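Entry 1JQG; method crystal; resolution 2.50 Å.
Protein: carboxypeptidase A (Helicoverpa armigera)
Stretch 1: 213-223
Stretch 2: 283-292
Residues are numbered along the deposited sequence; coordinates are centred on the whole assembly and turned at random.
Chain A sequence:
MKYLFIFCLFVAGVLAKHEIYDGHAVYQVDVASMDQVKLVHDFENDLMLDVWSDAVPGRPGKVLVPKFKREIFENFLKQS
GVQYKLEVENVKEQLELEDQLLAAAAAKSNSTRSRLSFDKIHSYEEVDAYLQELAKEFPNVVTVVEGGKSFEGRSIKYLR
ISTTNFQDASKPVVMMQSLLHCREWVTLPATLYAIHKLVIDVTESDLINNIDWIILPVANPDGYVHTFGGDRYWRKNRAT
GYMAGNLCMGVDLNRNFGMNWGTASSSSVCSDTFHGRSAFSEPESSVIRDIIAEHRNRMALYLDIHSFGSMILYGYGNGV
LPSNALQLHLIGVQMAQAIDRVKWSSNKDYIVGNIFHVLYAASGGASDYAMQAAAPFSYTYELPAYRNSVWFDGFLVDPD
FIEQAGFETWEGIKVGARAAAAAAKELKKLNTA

Stretch 1 213-223: WIILPVANPDG
Stretch 2 283-292: PESSVIRDII

In this insect carboxypeptidase A, a helix, residues 283-292, lies against a segment that leaves a β-strand (213-216), passes through a loop (217-220) and enters a second helix at Pro221. Strand residues Trp213 to Leu216 are extended, with phi between -117° and -128° and psi between 97° and 145°, whereas stretch 2 is regular helix throughout, near -65°/-40°, and continues beyond Ile292. The two stretches run in opposite senses: the N-terminal end of the helix sits beside Asn220, with CA of Asn220 and CA of Glu284 6.5 Å apart, and its later part sits beside the strand, where CA of Ile214 and CA of Ile291 are 8.9 Å apart. Together the stretches bury a modest 310 Å², and no direct hydrogen bond joins them.

Pro283 does not touch stretch 1, but its O accepts a hydrogen bond from Val287 N at 3.0 Å, the first helical bond within the stretch. Glu284 follows with the largest covered area of either stretch. Its CA-to-CB bond points toward stretch 1, and CB lies 3.8 Å from Ala219 O. With chi1 m, chi2 p (84°) and chi3 -167°, its carboxylate reaches Asp222, whose side chain is m at chi1 with chi2 -14°. Glu284 OE1 and Asp222 OD2 approach to 3.8 Å, a close approach of like charges. One water bridges the two carboxylates, donating to Glu284 OE1 (3.0 Å) and Asp222 OD2 (2.9 Å); another donates to Glu284 OE1 (3.0 Å) and accepts from Asp222 N (3.0 Å). Both carboxylates also have hydrogen-bonding partners elsewhere in the structure. Asn220, the N-cap residue, has phi/psi -135/71 and chi1 t, and the end of its side chain comes nearer to stretch 2 than its sideways CA-to-CB bond suggests.

Ser285 (chi1 p) points away, and Ser286 (m) is out of reach. Val287 (m) points toward stretch 1, but its CG2 stays 5.5 Å from Leu216 CD2, too far for a contact. One turn after Glu284, Ile288 (m, t) starts sideways yet extends its end into the contact: CG1 packs 4.0 Å from CD2 of Leu216 (t, p), and CD1 lies 4.4 Å from CB of Ala219. These apolar groups are buried, so the contact keeps hydrocarbon surface from solvent.

Arg289 (t, t, p, chi4 -154°) and Asp290 (m) lie beyond reach of stretch 1 and pair with each other. Arg289 NH2 forms a salt bridge to Asp290 OD1 at 3.1 Å, and Arg289 NE also donates to Asp290 OD1 at 3.3 Å. Ile291 (m, t) points back toward the strand, and its CG2 meets CD1 of Ile214 (m, t) at 4.1 Å. Ile214 and Leu216 both direct CB toward the helix, while Ile215 between them is out of reach, as the alternation of a β-strand requires. Ile292 (m, t) points sideways without contact, and its N donates to Ile288 O at 3.0 Å.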

# COMPACT_ATOMS: atom_id res chain seq x y z
N TRP A 213 7.29 15.63 -9.95
CA TRP A 213 6.94 14.49 -9.09
C TRP A 213 6.63 14.90 -7.65
O TRP A 213 7.15 15.85 -7.06
CB TRP A 213 8.04 13.43 -9.07
CG TRP A 213 8.52 12.98 -10.41
CD1 TRP A 213 9.29 13.69 -11.31
CD2 TRP A 213 8.32 11.70 -11.00
NE1 TRP A 213 9.56 12.93 -12.42
CE2 TRP A 213 8.98 11.70 -12.25
CE3 TRP A 213 7.67 10.53 -10.60
CZ2 TRP A 213 8.98 10.58 -13.10
CZ3 TRP A 213 7.65 9.45 -11.42
CH2 TRP A 213 8.29 9.47 -12.67
N ILE A 214 5.67 14.16 -7.07
CA ILE A 214 5.26 14.30 -5.70
C ILE A 214 5.41 12.91 -5.11
O ILE A 214 4.75 11.96 -5.56
CB ILE A 214 3.83 14.82 -5.55
CG1 ILE A 214 3.73 16.29 -5.99
CG2 ILE A 214 3.33 14.69 -4.10
CD1 ILE A 214 2.33 16.89 -6.01
N ILE A 215 6.23 12.76 -4.07
CA ILE A 215 6.42 11.47 -3.43
C ILE A 215 6.20 11.56 -1.94
O ILE A 215 6.91 12.31 -1.26
CB ILE A 215 7.83 10.91 -3.75
CG1 ILE A 215 8.03 10.81 -5.27
CG2 ILE A 215 8.02 9.54 -3.09
CD1 ILE A 215 9.33 10.20 -5.72
N LEU A 216 5.29 10.73 -1.44
CA LEU A 216 4.98 10.65 -0.01
C LEU A 216 5.33 9.26 0.52
O LEU A 216 4.59 8.28 0.35
CB LEU A 216 3.49 10.98 0.22
CG LEU A 216 2.92 10.85 1.64
CD1 LEU A 216 3.58 11.79 2.63
CD2 LEU A 216 1.43 11.15 1.70
N PRO A 217 6.51 9.11 1.12
CA PRO A 217 7.01 7.83 1.63
C PRO A 217 6.12 7.20 2.68
O PRO A 217 5.78 6.02 2.63
CB PRO A 217 8.42 8.13 2.04
CG PRO A 217 8.81 9.39 1.30
CD PRO A 217 7.52 10.18 1.23
N VAL A 218 5.85 7.86 3.80
CA VAL A 218 5.10 7.39 4.93
C VAL A 218 3.77 8.11 5.11
O VAL A 218 3.62 9.12 5.77
CB VAL A 218 5.89 7.52 6.25
CG1 VAL A 218 5.19 6.71 7.34
CG2 VAL A 218 7.31 7.02 6.07
N ALA A 219 2.72 7.53 4.52
CA ALA A 219 1.39 8.11 4.55
C ALA A 219 0.66 7.89 5.87
O ALA A 219 -0.23 8.70 6.18
CB ALA A 219 0.55 7.58 3.42
N ASN A 220 1.15 6.94 6.65
CA ASN A 220 0.56 6.59 7.94
C ASN A 220 1.63 6.42 9.02
O ASN A 220 1.95 5.33 9.47
CB ASN A 220 -0.24 5.29 7.75
CG ASN A 220 -1.07 4.90 8.96
OD1 ASN A 220 -1.58 3.78 8.95
ND2 ASN A 220 -1.20 5.76 9.95
N PRO A 221 2.25 7.50 9.47
CA PRO A 221 3.35 7.51 10.43
C PRO A 221 3.04 6.92 11.79
O PRO A 221 3.81 6.10 12.34
CB PRO A 221 3.75 8.98 10.46
CG PRO A 221 2.56 9.76 10.06
CD PRO A 221 1.94 8.90 8.99
N ASP A 222 1.89 7.23 12.38
CA ASP A 222 1.47 6.64 13.65
C ASP A 222 1.38 5.10 13.62
O ASP A 222 1.78 4.38 14.57
CB ASP A 222 0.11 7.22 14.07
CG ASP A 222 0.14 8.71 14.35
OD1 ASP A 222 1.22 9.34 14.50
OD2 ASP A 222 -0.95 9.34 14.43
N GLY A 223 0.76 4.55 12.57
CA GLY A 223 0.61 3.11 12.46
C GLY A 223 1.95 2.45 12.20
O GLY A 223 2.27 1.36 12.67
N PRO A 283 -6.89 12.91 9.75
CA PRO A 283 -5.91 13.85 9.28
C PRO A 283 -4.98 13.32 8.20
O PRO A 283 -4.64 14.08 7.28
CB PRO A 283 -5.12 14.21 10.56
CG PRO A 283 -5.21 12.96 11.37
CD PRO A 283 -6.64 12.50 11.16
N GLU A 284 -4.69 12.02 8.23
CA GLU A 284 -3.80 11.40 7.26
C GLU A 284 -4.40 11.43 5.84
O GLU A 284 -3.73 11.68 4.84
CB GLU A 284 -3.47 9.97 7.65
CG GLU A 284 -2.66 9.83 8.93
CD GLU A 284 -3.51 9.85 10.19
OE1 GLU A 284 -2.94 9.98 11.30
OE2 GLU A 284 -4.73 9.77 10.14
N SER A 285 -5.68 11.13 5.73
CA SER A 285 -6.39 11.16 4.47
C SER A 285 -6.68 12.59 4.02
O SER A 285 -6.76 12.93 2.83
CB SER A 285 -7.68 10.34 4.58
OG SER A 285 -8.54 10.91 5.54
N SER A 286 -6.83 13.51 4.96
CA SER A 286 -7.13 14.89 4.67
C SER A 286 -5.93 15.54 3.99
O SER A 286 -6.10 16.30 3.07
CB SER A 286 -7.50 15.65 5.98
OG SER A 286 -8.73 15.21 6.52
N VAL A 287 -4.72 15.27 4.53
CA VAL A 287 -3.52 15.87 3.98
C VAL A 287 -3.29 15.42 2.53
O VAL A 287 -2.85 16.21 1.67
CB VAL A 287 -2.25 15.62 4.83
CG1 VAL A 287 -2.42 16.12 6.26
CG2 VAL A 287 -1.91 14.16 4.89
N ILE A 288 -3.60 14.16 2.24
CA ILE A 288 -3.51 13.63 0.89
C ILE A 288 -4.48 14.30 -0.08
O ILE A 288 -4.14 14.68 -1.21
CB ILE A 288 -3.70 12.11 0.84
CG1 ILE A 288 -2.60 11.37 1.59
CG2 ILE A 288 -3.72 11.61 -0.60
CD1 ILE A 288 -2.86 9.91 1.87
N ARG A 289 -5.67 14.58 0.44
CA ARG A 289 -6.71 15.29 -0.29
C ARG A 289 -6.24 16.68 -0.68
O ARG A 289 -6.36 17.06 -1.84
CB ARG A 289 -7.98 15.37 0.56
CG ARG A 289 -9.14 16.12 -0.12
CD ARG A 289 -10.12 16.66 0.92
NE ARG A 289 -9.44 17.42 1.96
CZ ARG A 289 -9.85 17.61 3.20
NH1 ARG A 289 -11.00 17.08 3.58
NH2 ARG A 289 -9.08 18.32 4.01
N ASP A 290 -5.68 17.41 0.27
CA ASP A 290 -5.17 18.74 0.03
C ASP A 290 -4.03 18.80 -0.98
O ASP A 290 -3.95 19.70 -1.83
CB ASP A 290 -4.71 19.36 1.36
CG ASP A 290 -5.83 19.54 2.36
OD1 ASP A 290 -7.02 19.61 2.01
OD2 ASP A 290 -5.57 19.63 3.57
N ILE A 291 -3.15 17.82 -0.98
CA ILE A 291 -2.11 17.70 -1.99
C ILE A 291 -2.68 17.46 -3.39
O ILE A 291 -2.26 18.12 -4.33
CB ILE A 291 -1.14 16.54 -1.68
CG1 ILE A 291 -0.51 16.73 -0.29
CG2 ILE A 291 -0.09 16.48 -2.75
CD1 ILE A 291 0.39 15.62 0.21
N ILE A 292 -3.69 16.59 -3.49
CA ILE A 292 -4.31 16.26 -4.76
C ILE A 292 -4.98 17.51 -5.33
O ILE A 292 -4.90 17.72 -6.54
CB ILE A 292 -5.30 15.09 -4.65
CG1 ILE A 292 -4.58 13.77 -4.35
CG2 ILE A 292 -6.16 14.99 -5.89
CD1 ILE A 292 -5.56 12.63 -4.03
O HOH W 1 -0.53 8.29 11.01
O HOH W 2 -3.31 7.91 13.42